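Local coordinates for MdcA (Pseudomonas aeruginosa, PDB 5VIT), which probably acts as the acyl-carrier-protein transferase subunit of malonate decarboxylase, exchanging acetyl for malonyl on the carrier protein before decarboxylation, at residues R72-P75 and G76-H79; S114-I117 and G118-E122. All coordinates share one frame; numbering follows the deposited sequence.

Interaction 1. Residues R72-P75 and G76-H79; sequences RVDP and GKLH
The aliphatic arm of K77 passes at about a right angle to the side chain of D74. K77 CB lies 3.4 Å from the carbonyl oxygen D74 O. K77 CG comes next, 3.3 Å from carboxylate oxygen D74 OD2. The extended chain then draws away: K77 CD follows at 3.8 Å from D74 OD2, CE is slightly farther, and K77 NZ ends 5.2 Å from the same oxygen, so the opposite charges may attract through space but form no salt bridge. E44 of helix 39-46 touches this arm too, and its carboxylate accepts a hydrogen bond from D74 N.

The backbone here makes a type I beta turn over D74-P75-G76-K77, in the loop that leads from helix 64-70 into strand 81-85 of the parallel sheet. K77 N donates to D74 O at 2.7 Å, from 45° out of the carbonyl plane, while L78 N reaches the same oxygen at 3.0 Å and lies in that plane. Two donors therefore grip one acceptor. P75 suits the second position of the turn because its ring fixes phi near -60° and no N-H is needed there; G76 is the exposed third residue.

D74 adds a weak side-chain bond to the turn. With CG anti to the backbone N (chi1 -179°), the carboxylate is carried toward the G76 N-H, and OD1 accepts from G76 N at 3.3 Å.

The residues flanking the turn, V73 and L78, also meet: V73 CG1 lies 3.5 Å from L78 CB and also touches L78 CD1, while L78 packs on I47 and P49. Both are buried, as suits their apolar side chains. Just beyond, the H79 ring presents its edge to P75 O, which lies near the ring plane close to CD2.

Interaction 2. Residues S114-I117 and G118-E122; sequences SLRI and GQLLE
The guanidinium of R116 is approached obliquely by L120 CD1, and its nitrogens are taken up by helix 91-98: NH2 makes a salt bridge with D95 and NH1 a hydrogen bond to P91 O. R116 and L120 belong to helix 114-122, the crossover of a beta-alpha-beta unit between strands 102-107 and 127-131. Arginine suits this partly exposed place because its first methylene beyond CB touches a leucine methyl while its far end reaches an acid. R116 CG, anti to the backbone N (chi1 -170°), sits 3.9 Å from L120 CD1, one turn further on.

I117 and L121 put their branched apolar groups on I128 of strand 127-131, while L120 packs on L94, so leucine and isoleucine suit these inward places. Along the backbone, L120 N donates to R116 O at 2.7 Å in a nearly straight bond. Q119 N reaches L115 O at 2.9 Å, whereas the bond from G118 N to S114 O is stretched and weak at 3.5 Å. The last of the set is the most bent: L121 N donates to I117 O at 2.9 Å with an N-H...O angle of 137°.

Both contacts belong to the alpha/beta layer built on the eight-stranded parallel sheet, and they follow in series along the chain. Interaction 1 occupies the loop that delivers the chain from helix 64-70 into strand 81-85; interaction 2 comes later, on the helix that carries it from strand 102-107 to strand 127-131, at one edge of the sheet within this chain. Strands 81-85, 102-107 and 127-131 are successive neighbours in the sheet. The two centres lie 22 Å apart and the nearest atoms about 12 Å, so the contacts do not touch. Both lie in helical connections that lead between parallel strands, one in the loop after its helix, the other on the helix itself.

Interaction 1. Residues R72-P75 and G76-H79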
loop_
_atom_site.group_PDB
_atom_site.type_symbol
_atom_site.label_atom_id
_atom_site.label_comp_id
_atom_site.label_asym_id
_atom_site.label_seq_id
_atom_site.Cartn_x
_atom_site.Cartn_y
_atom_site.Cartn_z
ATOM N N ARG A 72 -34.837 -32.274 -28.720
ATOM C CA ARG A 72 -35.775 -32.661 -29.775
ATOM C C ARG A 72 -36.675 -33.794 -29.308
ATOM O O ARG A 72 -37.283 -34.499 -30.112
ATOM C CB ARG A 72 -35.023 -33.095 -31.036
ATOM C CG ARG A 72 -34.103 -32.044 -31.619
ATOM C CD ARG A 72 -33.342 -32.579 -32.832
ATOM N NE ARG A 72 -34.126 -32.485 -34.064
ATOM C CZ ARG A 72 -34.791 -33.496 -34.620
ATOM N NH1 ARG A 72 -34.763 -34.700 -34.067
ATOM N NH2 ARG A 72 -35.478 -33.303 -35.739
ATOM N N VAL A 73 -36.739 -33.978 -27.996
ATOM C CA VAL A 73 -37.479 -35.082 -27.407
ATOM C C VAL A 73 -38.932 -34.667 -27.154
ATOM O O VAL A 73 -39.214 -33.486 -26.930
ATOM C CB VAL A 73 -36.776 -35.559 -26.097
ATOM C CG1 VAL A 73 -37.730 -36.229 -25.153
ATOM C CG2 VAL A 73 -35.610 -36.487 -26.427
ATOM N N ASP A 74 -39.846 -35.636 -27.228
ATOM C CA ASP A 74 -41.259 -35.405 -26.942
ATOM C C ASP A 74 -41.482 -35.128 -25.456
ATOM O O ASP A 74 -41.373 -36.038 -24.633
ATOM C CB ASP A 74 -42.088 -36.618 -27.400
ATOM C CG ASP A 74 -43.588 -36.444 -27.159
ATOM O OD1 ASP A 74 -44.064 -35.294 -27.056
ATOM O OD2 ASP A 74 -44.299 -37.471 -27.089
ATOM N N PRO A 75 -41.820 -33.870 -25.107
ATOM C CA PRO A 75 -41.998 -33.474 -23.703
ATOM C C PRO A 75 -43.121 -34.234 -23.013
ATOM O O PRO A 75 -43.267 -34.133 -21.795
ATOM C CB PRO A 75 -42.335 -31.975 -23.787
ATOM C CG PRO A 75 -41.866 -31.543 -25.132
ATOM C CD PRO A 75 -42.058 -32.743 -26.024
ATOM N N GLY A 76 -43.913 -34.977 -23.778
ATOM C CA GLY A 76 -44.975 -35.772 -23.195
ATOM C C GLY A 76 -44.425 -37.118 -22.778
ATOM O O GLY A 76 -45.104 -37.896 -22.113
ATOM N N LYS A 77 -43.189 -37.393 -23.186
ATOM C CA LYS A 77 -42.508 -38.635 -22.838
ATOM C C LYS A 77 -41.396 -38.364 -21.831
ATOM O O LYS A 77 -41.196 -39.129 -20.883
ATOM C CB LYS A 77 -41.933 -39.313 -24.084
ATOM C CG LYS A 77 -42.975 -39.770 -25.088
ATOM C CD LYS A 77 -42.346 -40.655 -26.157
ATOM C CE LYS A 77 -43.407 -41.379 -26.970
ATOM N NZ LYS A 77 -42.814 -42.417 -27.850
ATOM N N LEU A 78 -40.670 -37.271 -22.044
ATOM C CA LEU A 78 -39.652 -36.857 -21.094
ATOM C C LEU A 78 -39.962 -35.465 -20.593
ATOM O O LEU A 78 -39.976 -34.500 -21.345
ATOM C CB LEU A 78 -38.258 -36.911 -21.711
ATOM C CG LEU A 78 -37.733 -38.313 -22.013
ATOM C CD1 LEU A 78 -36.310 -38.246 -22.546
ATOM C CD2 LEU A 78 -37.802 -39.181 -20.768
ATOM N N HIS A 79 -40.229 -35.384 -19.302
ATOM C CA HIS A 79 -40.551 -34.127 -18.650
ATOM C C HIS A 79 -40.047 -34.240 -17.225
ATOM O O HIS A 79 -39.732 -35.343 -16.757
ATOM C CB HIS A 79 -42.054 -33.866 -18.686
ATOM C CG HIS A 79 -42.858 -35.034 -18.215
ATOM N ND1 HIS A 79 -43.124 -35.262 -16.883
ATOM C CD2 HIS A 79 -43.402 -36.069 -18.894
ATOM C CE1 HIS A 79 -43.826 -36.377 -16.764
ATOM N NE2 HIS A 79 -44.002 -36.889 -17.968
#

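Interaction 2. Residues S114-I117 and G118-E122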
loop_
_atom_site.group_PDB
_atom_site.type_symbol
_atom_site.label_atom_id
_atom_site.label_comp_id
_atom_site.label_asym_id
_atom_site.label_seq_id
_atom_site.Cartn_x
_atom_site.Cartn_y
_atom_site.Cartn_z
ATOM N N SER A 114 -26.821 -16.223 -18.011
ATOM C CA SER A 114 -27.091 -15.704 -16.661
ATOM C C SER A 114 -28.462 -15.016 -16.582
ATOM O O SER A 114 -29.236 -15.244 -15.630
ATOM C CB SER A 114 -25.977 -14.734 -16.220
ATOM O OG SER A 114 -25.912 -13.588 -17.070
ATOM N N LEU A 115 -28.764 -14.196 -17.591
ATOM C CA LEU A 115 -30.070 -13.554 -17.690
ATOM C C LEU A 115 -31.191 -14.569 -17.923
ATOM O O LEU A 115 -32.228 -14.524 -17.260
ATOM C CB LEU A 115 -30.062 -12.517 -18.807
ATOM C CG LEU A 115 -30.904 -11.258 -18.585
ATOM C CD1 LEU A 115 -30.455 -10.511 -17.326
ATOM C CD2 LEU A 115 -30.827 -10.347 -19.805
ATOM N N ARG A 116 -30.973 -15.497 -18.847
ATOM C CA ARG A 116 -32.008 -16.455 -19.209
ATOM C C ARG A 116 -32.420 -17.361 -18.037
ATOM O O ARG A 116 -33.608 -17.650 -17.863
ATOM C CB ARG A 116 -31.560 -17.302 -20.404
ATOM C CG ARG A 116 -32.688 -18.142 -20.980
ATOM C CD ARG A 116 -32.437 -18.531 -22.412
ATOM N NE ARG A 116 -33.512 -19.383 -22.912
ATOM C CZ ARG A 116 -33.331 -20.415 -23.733
ATOM N NH1 ARG A 116 -32.110 -20.718 -24.158
ATOM N NH2 ARG A 116 -34.368 -21.144 -24.131
ATOM N N ILE A 117 -31.449 -17.784 -17.224
ATOM C CA ILE A 117 -31.736 -18.637 -16.076
ATOM C C ILE A 117 -32.631 -17.904 -15.085
ATOM O O ILE A 117 -33.615 -18.467 -14.599
ATOM C CB ILE A 117 -30.443 -19.110 -15.380
ATOM C CG1 ILE A 117 -29.820 -20.259 -16.178
ATOM C CG2 ILE A 117 -30.735 -19.561 -13.965
ATOM C CD1 ILE A 117 -28.441 -20.670 -15.720
ATOM N N GLY A 118 -32.305 -16.644 -14.811
ATOM C CA GLY A 118 -33.166 -15.800 -13.999
ATOM C C GLY A 118 -34.558 -15.658 -14.602
ATOM O O GLY A 118 -35.562 -15.766 -13.904
ATOM N N GLN A 119 -34.606 -15.441 -15.912
ATOM C CA GLN A 119 -35.865 -15.348 -16.641
ATOM C C GLN A 119 -36.723 -16.614 -16.505
ATOM O O GLN A 119 -37.906 -16.540 -16.158
ATOM C CB GLN A 119 -35.591 -15.063 -18.124
ATOM C CG GLN A 119 -36.859 -14.873 -18.936
ATOM C CD GLN A 119 -37.655 -13.657 -18.470
ATOM O OE1 GLN A 119 -38.634 -13.781 -17.724
ATOM N NE2 GLN A 119 -37.230 -12.470 -18.903
ATOM N N LEU A 120 -36.124 -17.771 -16.779
ATOM C CA LEU A 120 -36.831 -19.039 -16.671
ATOM C C LEU A 120 -37.253 -19.327 -15.236
ATOM O O LEU A 120 -38.245 -20.022 -15.003
ATOM C CB LEU A 120 -35.967 -20.185 -17.200
ATOM C CG LEU A 120 -35.725 -20.204 -18.712
ATOM C CD1 LEU A 120 -34.510 -21.057 -19.064
ATOM C CD2 LEU A 120 -36.972 -20.696 -19.446
ATOM N N LEU A 121 -36.503 -18.794 -14.276
ATOM C CA LEU A 121 -36.812 -19.021 -12.872
ATOM C C LEU A 121 -38.065 -18.238 -12.452
ATOM O O LEU A 121 -38.911 -18.782 -11.749
ATOM C CB LEU A 121 -35.612 -18.650 -11.990
ATOM C CG LEU A 121 -35.508 -19.210 -10.562
ATOM C CD1 LEU A 121 -34.062 -19.148 -10.078
ATOM C CD2 LEU A 121 -36.410 -18.461 -9.592
ATOM N N GLU A 122 -38.180 -16.976 -12.873
ATOM C CA GLU A 122 -39.364 -16.162 -12.548
ATOM C C GLU A 122 -40.629 -16.739 -13.161
ATOM O O GLU A 122 -41.684 -16.734 -12.535
ATOM C CB GLU A 122 -39.218 -14.720 -13.036
ATOM C CG GLU A 122 -37.848 -14.107 -12.883
ATOM C CD GLU A 122 -37.613 -12.990 -13.889
ATOM O OE1 GLU A 122 -38.559 -12.209 -14.138
ATOM O OE2 GLU A 122 -36.491 -12.911 -14.446
#